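Local coordinates for ABC transporter, periplasmic solute-binding protein (Rhizobium meliloti, PDB 4WED), which probably captures a solute such as a peptide or nickel in the periplasm and delivers it to an ABC importer, at residues Gly107-Ala112 with Val143-Ile148; Lys116-Arg121 with Thr169-Pro174; Pro290-Ala295 with Glu347-Thr352; Leu364-Val369 with Val392-Val397. All blocks are in the same frame, centred on the assembly; numbering follows the deposited sequence.

The four contacts fall into two pairs at opposite sides of the chain's centre. Interactions 1 and 2 have centres 12 Å apart and share the helix 112-122: Phe110 CE1 packs 4.0 Å from Phe171 CD2, and Thr108 OG1 lies 3.2 Å from Ser173 OG, probably as a hydrogen bond. Interactions 3 and 4, centres 13 Å apart, meet where Trp351 CE3 packs 3.6 Å from Leu364 CB. Between the pairs the centres are 54 to 63 Å apart. Interaction 2 comes near the bound sodium ion, about 5 Å from the side chain of Arg170; this arginine also bonds to Asp62, which forms the metal site with Asp515.

Interaction 1: Gly107-Ala112 with Val143-Ile148; sequences GTKFDA and VDDYHI
Ile148 and Ala112 meet where a helix starts beside the turn of a beta hairpin. From CB of Ile148, CG1 is set anti to the carbonyl carbon (chi1 -63°) and rests 3.7 Å from Ala112 CB. The terminal CD1 carries on to the backbone of the same alanine, 3.3 Å from Ala112 O. Close to this apolar patch, Ala112 N donates to Asp145 O at 2.8 Å; the bond is fairly straight at its hydrogen, although the donor stands above the carbonyl plane. Charge links the two segments as well. The Lys109 chain bends at its end and brings NZ into a 2.9 Å salt bridge with Asp111 OD2 and a long one, 3.7 Å, with Asp145 OD2, which may ease the repulsion between the two carboxylates. Within the turn, Asp144 OD1 accepts from Tyr146 N, an Asx turn, and from His147 ND1 across the other face of the carboxylate, while Val143 and Asp144 form a classic bulge opposite His147. Asp111 N-caps helix 112-122 through OD1 and Ala114 N, and the helix begins against the hairpin of strands 137-144 and 147-152, the latter paired on its other side with strand 93-98.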
# COMPACT_ATOMS: atom_id res chain seq x y z
N GLY A 107 -22.86 23.38 6.21
CA GLY A 107 -24.12 23.65 5.51
C GLY A 107 -24.04 24.27 4.10
O GLY A 107 -25.08 24.47 3.46
N THR A 108 -22.84 24.58 3.61
CA THR A 108 -22.71 25.12 2.25
C THR A 108 -22.79 23.97 1.27
O THR A 108 -22.54 22.81 1.61
CB THR A 108 -21.43 25.97 2.03
OG1 THR A 108 -20.26 25.20 2.25
CG2 THR A 108 -21.38 27.14 2.97
N LYS A 109 -23.16 24.31 0.04
CA LYS A 109 -23.59 23.32 -0.97
C LYS A 109 -22.40 22.74 -1.72
O LYS A 109 -21.48 23.45 -2.12
CB LYS A 109 -24.54 24.03 -1.94
CG LYS A 109 -25.12 23.22 -3.08
CD LYS A 109 -26.29 23.98 -3.72
CE LYS A 109 -25.86 25.12 -4.65
NZ LYS A 109 -25.66 24.65 -6.06
N PHE A 110 -22.40 21.44 -1.94
CA PHE A 110 -21.37 20.85 -2.80
C PHE A 110 -21.84 20.86 -4.25
O PHE A 110 -22.90 20.36 -4.54
CB PHE A 110 -21.00 19.45 -2.37
CG PHE A 110 -19.98 18.79 -3.25
CD1 PHE A 110 -18.65 19.18 -3.19
CD2 PHE A 110 -20.36 17.80 -4.16
CE1 PHE A 110 -17.70 18.59 -3.99
CE2 PHE A 110 -19.42 17.21 -4.97
CZ PHE A 110 -18.09 17.61 -4.90
N ASP A 111 -21.05 21.46 -5.12
CA ASP A 111 -21.39 21.61 -6.55
C ASP A 111 -20.11 21.84 -7.41
O ASP A 111 -18.98 21.92 -6.90
CB ASP A 111 -22.50 22.70 -6.77
CG ASP A 111 -22.03 24.12 -6.40
OD1 ASP A 111 -20.86 24.29 -6.02
OD2 ASP A 111 -22.84 25.09 -6.48
N ALA A 112 -20.27 21.93 -8.72
CA ALA A 112 -19.13 22.19 -9.61
C ALA A 112 -18.17 23.32 -9.17
O ALA A 112 -16.94 23.12 -9.09
CB ALA A 112 -19.62 22.45 -11.01
N VAL A 143 -19.16 22.97 -16.48
CA VAL A 143 -20.17 22.84 -17.52
C VAL A 143 -21.50 23.18 -16.91
O VAL A 143 -22.21 24.03 -17.43
CB VAL A 143 -20.19 21.42 -18.14
CG1 VAL A 143 -21.40 21.21 -19.04
CG2 VAL A 143 -18.90 21.18 -18.93
N ASP A 144 -21.85 22.53 -15.81
CA ASP A 144 -23.00 22.97 -15.05
C ASP A 144 -22.75 22.77 -13.52
O ASP A 144 -21.62 22.44 -13.11
CB ASP A 144 -24.28 22.29 -15.58
CG ASP A 144 -24.41 20.84 -15.16
OD1 ASP A 144 -23.51 20.33 -14.46
OD2 ASP A 144 -25.42 20.20 -15.53
N ASP A 145 -23.77 23.01 -12.70
CA ASP A 145 -23.69 22.75 -11.26
C ASP A 145 -23.23 21.35 -10.90
O ASP A 145 -22.70 21.14 -9.82
CB ASP A 145 -25.04 23.03 -10.57
CG ASP A 145 -25.33 24.52 -10.45
OD1 ASP A 145 -24.65 25.31 -11.13
OD2 ASP A 145 -26.23 24.89 -9.67
N TYR A 146 -23.45 20.37 -11.78
CA TYR A 146 -23.05 19.01 -11.45
C TYR A 146 -22.15 18.34 -12.46
O TYR A 146 -21.88 17.15 -12.32
CB TYR A 146 -24.28 18.17 -11.06
CG TYR A 146 -25.01 18.88 -9.96
CD1 TYR A 146 -24.59 18.74 -8.64
CD2 TYR A 146 -26.02 19.79 -10.23
CE1 TYR A 146 -25.20 19.45 -7.62
CE2 TYR A 146 -26.65 20.50 -9.21
CZ TYR A 146 -26.23 20.32 -7.91
OH TYR A 146 -26.82 21.00 -6.88
N HIS A 147 -21.63 19.09 -13.44
CA HIS A 147 -20.74 18.48 -14.44
C HIS A 147 -19.46 19.27 -14.60
O HIS A 147 -19.49 20.47 -14.86
CB HIS A 147 -21.44 18.26 -15.78
CG HIS A 147 -22.57 17.29 -15.69
ND1 HIS A 147 -23.81 17.63 -15.19
CD2 HIS A 147 -22.63 15.96 -15.96
CE1 HIS A 147 -24.59 16.57 -15.17
NE2 HIS A 147 -23.90 15.54 -15.64
N ILE A 148 -18.34 18.59 -14.40
CA ILE A 148 -17.02 19.16 -14.63
C ILE A 148 -16.20 18.26 -15.56
O ILE A 148 -16.24 17.01 -15.44
CB ILE A 148 -16.21 19.34 -13.32
CG1 ILE A 148 -16.91 20.32 -12.38
CG2 ILE A 148 -14.83 19.91 -13.62
CD1 ILE A 148 -16.01 20.91 -11.29

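Interaction 2: Lys116-Arg121 with Thr169-Pro174; sequences KWNLER and TRFLSP
Trp117 and Asn118 carry most of the helix side of this contact, in which helix 112-122 of a family 5 solute-binding protein packs on an extended loop. The indole of Trp117, its CG anti to the backbone N (chi1 178°), lays one face on Pro174. Pro174 CA sits 3.5 Å from the centroid of the six-membered ring, almost on its normal, a CH-pi contact, and Pro174 CG adds 3.7 Å to Trp117 CE3. Next in sequence, Asn118 turns its amide to the backbone of a single residue: OD1 accepts from Leu172 N at 2.9 Å in a nearly straight bond (173°), and ND2 donates to Leu172 O at 3.2 Å. Because ND2 also bonds to Ala114 O, both ends of this buried amide are satisfied and its rotation is fixed. Asn118 CB meanwhile lies 3.6 Å from Phe171 CD2, and Leu119 CD2 extends the apolar contact to the far end of that ring. Arg170 turns away from the helix, its guanidinium held by Tyr165 O, Ser164 O, Phe65 O and Asp62, a sodium ligand. At Arg121, the last residue of the segment, CD lies over the Trp117 face opposite Pro174, toward the rim, and Leu172 CD2 lies over a face of the guanidinium, 4.4 Å from Arg121 NH2.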
# COMPACT_ATOMS: atom_id res chain seq x y z
N LYS A 116 -14.28 22.79 -8.38
CA LYS A 116 -13.21 23.56 -9.06
C LYS A 116 -12.32 24.27 -8.06
O LYS A 116 -11.10 24.25 -8.19
CB LYS A 116 -13.83 24.60 -10.01
CG LYS A 116 -12.90 25.59 -10.73
CD LYS A 116 -13.72 26.52 -11.64
CE LYS A 116 -12.89 27.25 -12.70
NZ LYS A 116 -13.65 27.65 -13.95
N TRP A 117 -12.94 24.92 -7.08
CA TRP A 117 -12.22 25.77 -6.12
C TRP A 117 -11.20 24.95 -5.33
O TRP A 117 -10.11 25.40 -5.07
CB TRP A 117 -13.23 26.40 -5.17
CG TRP A 117 -12.63 27.28 -4.06
CD1 TRP A 117 -12.35 28.61 -4.14
CD2 TRP A 117 -12.28 26.88 -2.71
NE1 TRP A 117 -11.84 29.05 -2.95
CE2 TRP A 117 -11.78 28.02 -2.05
CE3 TRP A 117 -12.35 25.66 -2.00
CZ2 TRP A 117 -11.35 28.01 -0.72
CZ3 TRP A 117 -11.91 25.64 -0.68
CH2 TRP A 117 -11.42 26.81 -0.05
N ASN A 118 -11.59 23.74 -4.97
CA ASN A 118 -10.69 22.77 -4.32
C ASN A 118 -9.61 22.25 -5.23
O ASN A 118 -8.44 22.27 -4.89
CB ASN A 118 -11.48 21.56 -3.82
CG ASN A 118 -12.04 21.76 -2.44
OD1 ASN A 118 -11.31 21.66 -1.46
ND2 ASN A 118 -13.33 22.03 -2.35
N LEU A 119 -10.03 21.76 -6.38
CA LEU A 119 -9.10 21.25 -7.34
C LEU A 119 -8.08 22.28 -7.72
O LEU A 119 -6.90 21.98 -7.85
CB LEU A 119 -9.89 20.81 -8.54
CG LEU A 119 -10.64 19.52 -8.26
CD1 LEU A 119 -11.38 19.11 -9.51
CD2 LEU A 119 -9.74 18.37 -7.79
N GLU A 120 -8.52 23.51 -7.89
CA GLU A 120 -7.60 24.61 -8.19
C GLU A 120 -6.62 24.91 -7.04
O GLU A 120 -5.60 25.55 -7.25
CB GLU A 120 -8.39 25.87 -8.52
CG GLU A 120 -8.97 25.88 -9.92
CD GLU A 120 -9.77 27.14 -10.20
OE1 GLU A 120 -10.05 27.89 -9.22
OE2 GLU A 120 -10.11 27.39 -11.38
N ARG A 121 -6.94 24.45 -5.84
CA ARG A 121 -6.06 24.65 -4.71
C ARG A 121 -4.83 23.75 -4.76
O ARG A 121 -3.82 24.07 -4.16
CB ARG A 121 -6.80 24.43 -3.38
CG ARG A 121 -7.57 25.65 -2.92
CD ARG A 121 -8.57 25.29 -1.83
NE ARG A 121 -8.41 26.08 -0.61
CZ ARG A 121 -7.41 25.95 0.26
NH1 ARG A 121 -6.43 25.08 0.04
NH2 ARG A 121 -7.38 26.68 1.35
N THR A 169 -6.42 15.15 -2.63
CA THR A 169 -7.54 15.09 -3.55
C THR A 169 -8.94 15.29 -2.98
O THR A 169 -9.92 14.93 -3.66
CB THR A 169 -7.52 13.72 -4.20
OG1 THR A 169 -7.34 12.72 -3.18
CG2 THR A 169 -6.37 13.66 -5.14
N ARG A 170 -9.07 15.82 -1.77
CA ARG A 170 -10.39 15.83 -1.14
C ARG A 170 -10.89 17.23 -0.92
O ARG A 170 -10.14 18.17 -1.14
CB ARG A 170 -10.38 14.98 0.11
CG ARG A 170 -9.82 13.59 -0.20
CD ARG A 170 -10.22 12.56 0.84
NE ARG A 170 -9.79 11.24 0.44
CZ ARG A 170 -10.10 10.13 1.12
NH1 ARG A 170 -10.83 10.20 2.25
NH2 ARG A 170 -9.68 8.95 0.69
N PHE A 171 -12.14 17.33 -0.47
CA PHE A 171 -12.96 18.54 -0.58
C PHE A 171 -13.33 19.27 0.73
O PHE A 171 -14.03 18.74 1.64
CB PHE A 171 -14.19 18.19 -1.42
CG PHE A 171 -13.81 17.79 -2.82
CD1 PHE A 171 -13.44 16.48 -3.09
CD2 PHE A 171 -13.71 18.75 -3.84
CE1 PHE A 171 -13.04 16.10 -4.37
CE2 PHE A 171 -13.31 18.38 -5.12
CZ PHE A 171 -12.95 17.05 -5.38
N LEU A 172 -12.84 20.53 0.79
CA LEU A 172 -12.94 21.38 1.97
C LEU A 172 -13.89 22.49 1.66
O LEU A 172 -13.78 23.10 0.62
CB LEU A 172 -11.56 21.98 2.26
CG LEU A 172 -11.44 23.13 3.27
CD1 LEU A 172 -11.67 22.66 4.71
CD2 LEU A 172 -10.06 23.76 3.16
N SER A 173 -14.78 22.80 2.59
CA SER A 173 -15.76 23.87 2.35
C SER A 173 -15.07 25.19 1.97
O SER A 173 -14.31 25.74 2.74
CB SER A 173 -16.63 24.07 3.57
OG SER A 173 -17.35 25.29 3.52
N PRO A 174 -15.38 25.72 0.78
CA PRO A 174 -14.89 27.07 0.40
C PRO A 174 -15.19 28.23 1.36
O PRO A 174 -14.44 29.20 1.36
CB PRO A 174 -15.58 27.34 -0.92
CG PRO A 174 -15.99 26.02 -1.42
CD PRO A 174 -16.23 25.13 -0.25

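Interaction 3: Pro290-Ala295 with Glu347-Thr352; sequences PQVRKA and EKAGWT
Gln291, Ala349 and Val292 bury the largest areas where the first turn of helix 290-299 meets the end of helix 339-348. Gln291 leaves its helix with CG anti to the carbonyl carbon (chi1 -60°), and the chain runs on extended beyond CG; its terminal amide meets the other segment. Its two branches touch different residues: OE1 lies 4.0 Å from Ala349 CB, and NE2 comes to 3.7 Å from Lys348 CB. These are contacts of van der Waals type, and no hydrogen bond crosses between the segments. The glutamine and lysine side chains cross at about a right angle, with the far end of Lys348 leading away from the helix it touches at CB.

Ala349 faces Gln291 at the point where its own helix is closing. Gly350 follows with a positive phi of 90° in a Schellman motif, and one of the bonds back into the last turn runs from Gly350 N to Glu347 O at 2.8 Å. With this backbone a side chain would collide with the carbonyl oxygen of Ala349, a restriction glycine escapes. The reversal sends Trp351 back toward helix 290-299.

One branch of Val292 rests against both Ala349 and that indole: CG2 lies 4.3 Å from Ala349 CB and 4.0 Å from Trp351 NE1, and the valine and tryptophan side chains cross at about a right angle. Val292 also packs on Leu346, one turn back in helix 339-348, and on Leu287, while Trp351 touches Pro286 in the same loop ahead of helix 290-299.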
# COMPACT_ATOMS: atom_id res chain seq x y z
N PRO A 290 19.04 -18.42 -15.24
CA PRO A 290 17.70 -18.42 -14.65
C PRO A 290 17.27 -19.68 -13.92
O PRO A 290 16.36 -19.60 -13.09
CB PRO A 290 16.79 -18.21 -15.86
CG PRO A 290 17.62 -18.54 -17.04
CD PRO A 290 18.98 -18.06 -16.67
N GLN A 291 17.90 -20.82 -14.23
CA GLN A 291 17.67 -22.07 -13.51
C GLN A 291 18.15 -21.94 -12.07
O GLN A 291 17.58 -22.53 -11.14
CB GLN A 291 18.45 -23.24 -14.13
CG GLN A 291 18.15 -23.63 -15.59
CD GLN A 291 18.91 -24.90 -15.99
OE1 GLN A 291 19.89 -24.85 -16.75
NE2 GLN A 291 18.50 -26.03 -15.43
N VAL A 292 19.23 -21.17 -11.90
CA VAL A 292 19.80 -20.93 -10.58
C VAL A 292 18.88 -20.01 -9.81
O VAL A 292 18.58 -20.25 -8.65
CB VAL A 292 21.21 -20.34 -10.69
CG1 VAL A 292 21.73 -19.84 -9.33
CG2 VAL A 292 22.15 -21.40 -11.28
N ARG A 293 18.41 -18.96 -10.45
CA ARG A 293 17.42 -18.11 -9.82
C ARG A 293 16.17 -18.91 -9.33
O ARG A 293 15.70 -18.74 -8.20
CB ARG A 293 17.01 -17.04 -10.79
CG ARG A 293 18.09 -16.03 -11.04
CD ARG A 293 17.51 -14.84 -11.81
NE ARG A 293 18.18 -14.73 -13.09
CZ ARG A 293 17.63 -14.73 -14.28
NH1 ARG A 293 16.32 -14.76 -14.44
NH2 ARG A 293 18.42 -14.65 -15.33
N LYS A 294 15.66 -19.76 -10.18
CA LYS A 294 14.50 -20.56 -9.85
C LYS A 294 14.81 -21.43 -8.66
O LYS A 294 13.99 -21.57 -7.74
CB LYS A 294 14.18 -21.43 -11.06
CG LYS A 294 12.87 -22.21 -11.00
CD LYS A 294 12.58 -22.81 -12.36
CE LYS A 294 11.40 -23.75 -12.30
NZ LYS A 294 11.30 -24.58 -13.54
N ALA A 295 15.99 -22.05 -8.67
CA ALA A 295 16.35 -22.94 -7.61
C ALA A 295 16.38 -22.17 -6.31
O ALA A 295 15.86 -22.63 -5.30
CB ALA A 295 17.69 -23.62 -7.88
N GLU A 347 22.07 -28.99 -10.42
CA GLU A 347 22.85 -30.03 -11.11
C GLU A 347 22.75 -29.94 -12.65
O GLU A 347 23.76 -29.99 -13.33
CB GLU A 347 22.44 -31.43 -10.62
CG GLU A 347 23.61 -32.42 -10.62
CD GLU A 347 23.71 -33.25 -9.33
OE1 GLU A 347 23.14 -34.38 -9.37
OE2 GLU A 347 24.32 -32.80 -8.31
N LYS A 348 21.55 -29.81 -13.19
CA LYS A 348 21.40 -29.58 -14.62
C LYS A 348 22.24 -28.35 -15.06
O LYS A 348 22.88 -28.37 -16.10
CB LYS A 348 19.92 -29.38 -14.99
CG LYS A 348 19.05 -30.63 -14.86
CD LYS A 348 17.56 -30.30 -14.89
CE LYS A 348 16.70 -31.45 -14.36
NZ LYS A 348 15.40 -30.95 -13.79
N ALA A 349 22.24 -27.29 -14.25
CA ALA A 349 23.02 -26.09 -14.56
C ALA A 349 24.52 -26.29 -14.36
O ALA A 349 25.27 -25.40 -14.64
CB ALA A 349 22.56 -24.91 -13.72
N GLY A 350 24.93 -27.45 -13.85
CA GLY A 350 26.35 -27.77 -13.64
C GLY A 350 26.95 -27.39 -12.30
O GLY A 350 28.15 -27.33 -12.18
N TRP A 351 26.12 -27.10 -11.29
CA TRP A 351 26.62 -26.93 -9.93
C TRP A 351 26.49 -28.26 -9.20
O TRP A 351 25.38 -28.73 -8.94
CB TRP A 351 25.88 -25.81 -9.22
CG TRP A 351 26.11 -24.51 -9.92
CD1 TRP A 351 25.38 -24.02 -10.95
CD2 TRP A 351 27.17 -23.56 -9.68
NE1 TRP A 351 25.90 -22.83 -11.37
CE2 TRP A 351 26.99 -22.51 -10.60
CE3 TRP A 351 28.24 -23.50 -8.76
CZ2 TRP A 351 27.83 -21.40 -10.65
CZ3 TRP A 351 29.09 -22.41 -8.81
CH2 TRP A 351 28.88 -21.36 -9.76
N THR A 352 27.63 -28.89 -8.93
CA THR A 352 27.63 -30.15 -8.21
C THR A 352 28.56 -30.11 -7.01
O THR A 352 29.56 -29.38 -7.00
CB THR A 352 28.07 -31.29 -9.10
OG1 THR A 352 29.36 -30.99 -9.61
CG2 THR A 352 27.10 -31.49 -10.22

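Interaction 4: Leu364-Val369 with Val392-Val397; sequences LTLELV and VGIDLV
With CG of Leu364 anti to its backbone N (chi1 -175°) and CG1 of Ile394 anti to its carbonyl carbon (chi1 -77°), the two side chains meet obliquely, Leu364 CG 3.8 Å from Ile394 CG1. Beyond this apolar start the strands run side by side in parallel, their short axes turned 32° against each other. Four backbone bonds tie them, each reaching a residue offset from its partner as parallel pairing requires. Asp395 N donates to Leu364 O at 2.9 Å, and Leu366 N to Asp395 O at 3.1 Å. Val397 N then donates to Leu366 O at 2.9 Å, and Leu368 N to Val397 O at 2.8 Å. Between them, the CA-H groups of Thr365, Glu367 and Leu396 point at the same carbonyl oxygens.

The face bearing Thr365, Asp395, Glu367 and Val397 is the more polar. Thr365 and Asp395 lie alongside each other and point the same way, joined by a weak 3.4 Å bond from Thr365 OG1 to Asp395 OD2. Val397 CG2 presses 3.6 Å from Glu367 CB, and the carboxylate of Glu367 forms a salt bridge through OE1 to Arg399. The other face bears Leu366 and Leu396, and Leu396 CD2 meets Leu368 CD2 at 3.8 Å. Ile394, Leu396 and Leu368 are backed by Met389, Ile385 and Ala382 of helix 378-392. That helix connects the two strands and packs against them: strand 362-370, helix 378-392 and strand 395-400 form a beta-alpha-beta crossover with its parallel strands adjacent.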
# COMPACT_ATOMS: atom_id res chain seq x y z
N LEU A 364 29.26 -22.14 -4.91
CA LEU A 364 28.10 -21.32 -5.25
C LEU A 364 27.80 -20.46 -4.02
O LEU A 364 27.08 -20.87 -3.11
CB LEU A 364 26.94 -22.22 -5.64
CG LEU A 364 25.65 -21.56 -6.16
CD1 LEU A 364 25.83 -20.26 -6.94
CD2 LEU A 364 24.86 -22.57 -7.00
N THR A 365 28.43 -19.30 -3.99
CA THR A 365 28.39 -18.39 -2.84
C THR A 365 27.63 -17.16 -3.26
O THR A 365 27.95 -16.57 -4.29
CB THR A 365 29.81 -17.99 -2.44
OG1 THR A 365 30.49 -19.17 -2.01
CG2 THR A 365 29.78 -17.04 -1.29
N LEU A 366 26.60 -16.81 -2.50
CA LEU A 366 25.82 -15.59 -2.74
C LEU A 366 25.75 -14.75 -1.48
O LEU A 366 25.65 -15.29 -0.38
CB LEU A 366 24.43 -15.94 -3.19
CG LEU A 366 24.43 -16.59 -4.58
CD1 LEU A 366 23.11 -17.30 -4.81
CD2 LEU A 366 24.72 -15.56 -5.68
N GLU A 367 25.82 -13.43 -1.65
CA GLU A 367 25.80 -12.50 -0.55
C GLU A 367 24.43 -11.84 -0.42
O GLU A 367 24.02 -11.09 -1.27
CB GLU A 367 26.89 -11.46 -0.69
CG GLU A 367 26.97 -10.54 0.53
CD GLU A 367 27.85 -9.31 0.33
OE1 GLU A 367 27.39 -8.34 -0.30
OE2 GLU A 367 28.99 -9.31 0.85
N LEU A 368 23.75 -12.14 0.66
CA LEU A 368 22.51 -11.49 1.00
C LEU A 368 22.78 -10.28 1.90
O LEU A 368 23.25 -10.41 3.05
CB LEU A 368 21.60 -12.49 1.70
CG LEU A 368 20.26 -11.94 2.19
CD1 LEU A 368 19.57 -11.03 1.18
CD2 LEU A 368 19.37 -13.12 2.55
N VAL A 369 22.49 -9.09 1.36
CA VAL A 369 22.69 -7.87 2.08
C VAL A 369 21.38 -7.50 2.76
O VAL A 369 20.32 -7.55 2.14
CB VAL A 369 23.21 -6.72 1.18
CG1 VAL A 369 23.48 -5.46 2.01
CG2 VAL A 369 24.50 -7.15 0.49
N VAL A 392 20.18 -27.05 -0.15
CA VAL A 392 20.26 -27.29 -1.61
C VAL A 392 21.65 -27.12 -2.19
O VAL A 392 21.84 -27.31 -3.40
CB VAL A 392 19.30 -26.39 -2.41
CG1 VAL A 392 17.89 -26.60 -1.92
CG2 VAL A 392 19.66 -24.91 -2.33
N GLY A 393 22.61 -26.73 -1.35
CA GLY A 393 24.02 -26.62 -1.73
C GLY A 393 24.51 -25.20 -2.02
O GLY A 393 25.56 -25.03 -2.62
N ILE A 394 23.74 -24.18 -1.64
CA ILE A 394 24.16 -22.81 -1.84
C ILE A 394 24.69 -22.26 -0.53
O ILE A 394 24.07 -22.47 0.51
CB ILE A 394 22.97 -21.95 -2.31
CG1 ILE A 394 22.73 -22.23 -3.80
CG2 ILE A 394 23.24 -20.47 -2.03
CD1 ILE A 394 21.31 -22.09 -4.25
N ASP A 395 25.82 -21.57 -0.60
CA ASP A 395 26.51 -20.97 0.57
C ASP A 395 26.11 -19.49 0.69
O ASP A 395 26.65 -18.62 -0.00
CB ASP A 395 28.04 -21.13 0.43
CG ASP A 395 28.83 -20.43 1.57
OD1 ASP A 395 28.41 -20.46 2.74
OD2 ASP A 395 29.90 -19.84 1.27
N LEU A 396 25.14 -19.22 1.55
CA LEU A 396 24.63 -17.86 1.68
C LEU A 396 25.43 -17.09 2.75
O LEU A 396 25.42 -17.41 3.95
CB LEU A 396 23.14 -17.89 1.99
CG LEU A 396 22.40 -16.54 1.82
CD1 LEU A 396 21.78 -16.37 0.44
CD2 LEU A 396 21.30 -16.37 2.84
N VAL A 397 26.17 -16.08 2.31
CA VAL A 397 26.80 -15.19 3.27
C VAL A 397 25.89 -13.95 3.52
O VAL A 397 25.37 -13.32 2.57
CB VAL A 397 28.26 -14.79 2.87
CG1 VAL A 397 29.07 -16.02 2.43
CG2 VAL A 397 28.29 -13.75 1.77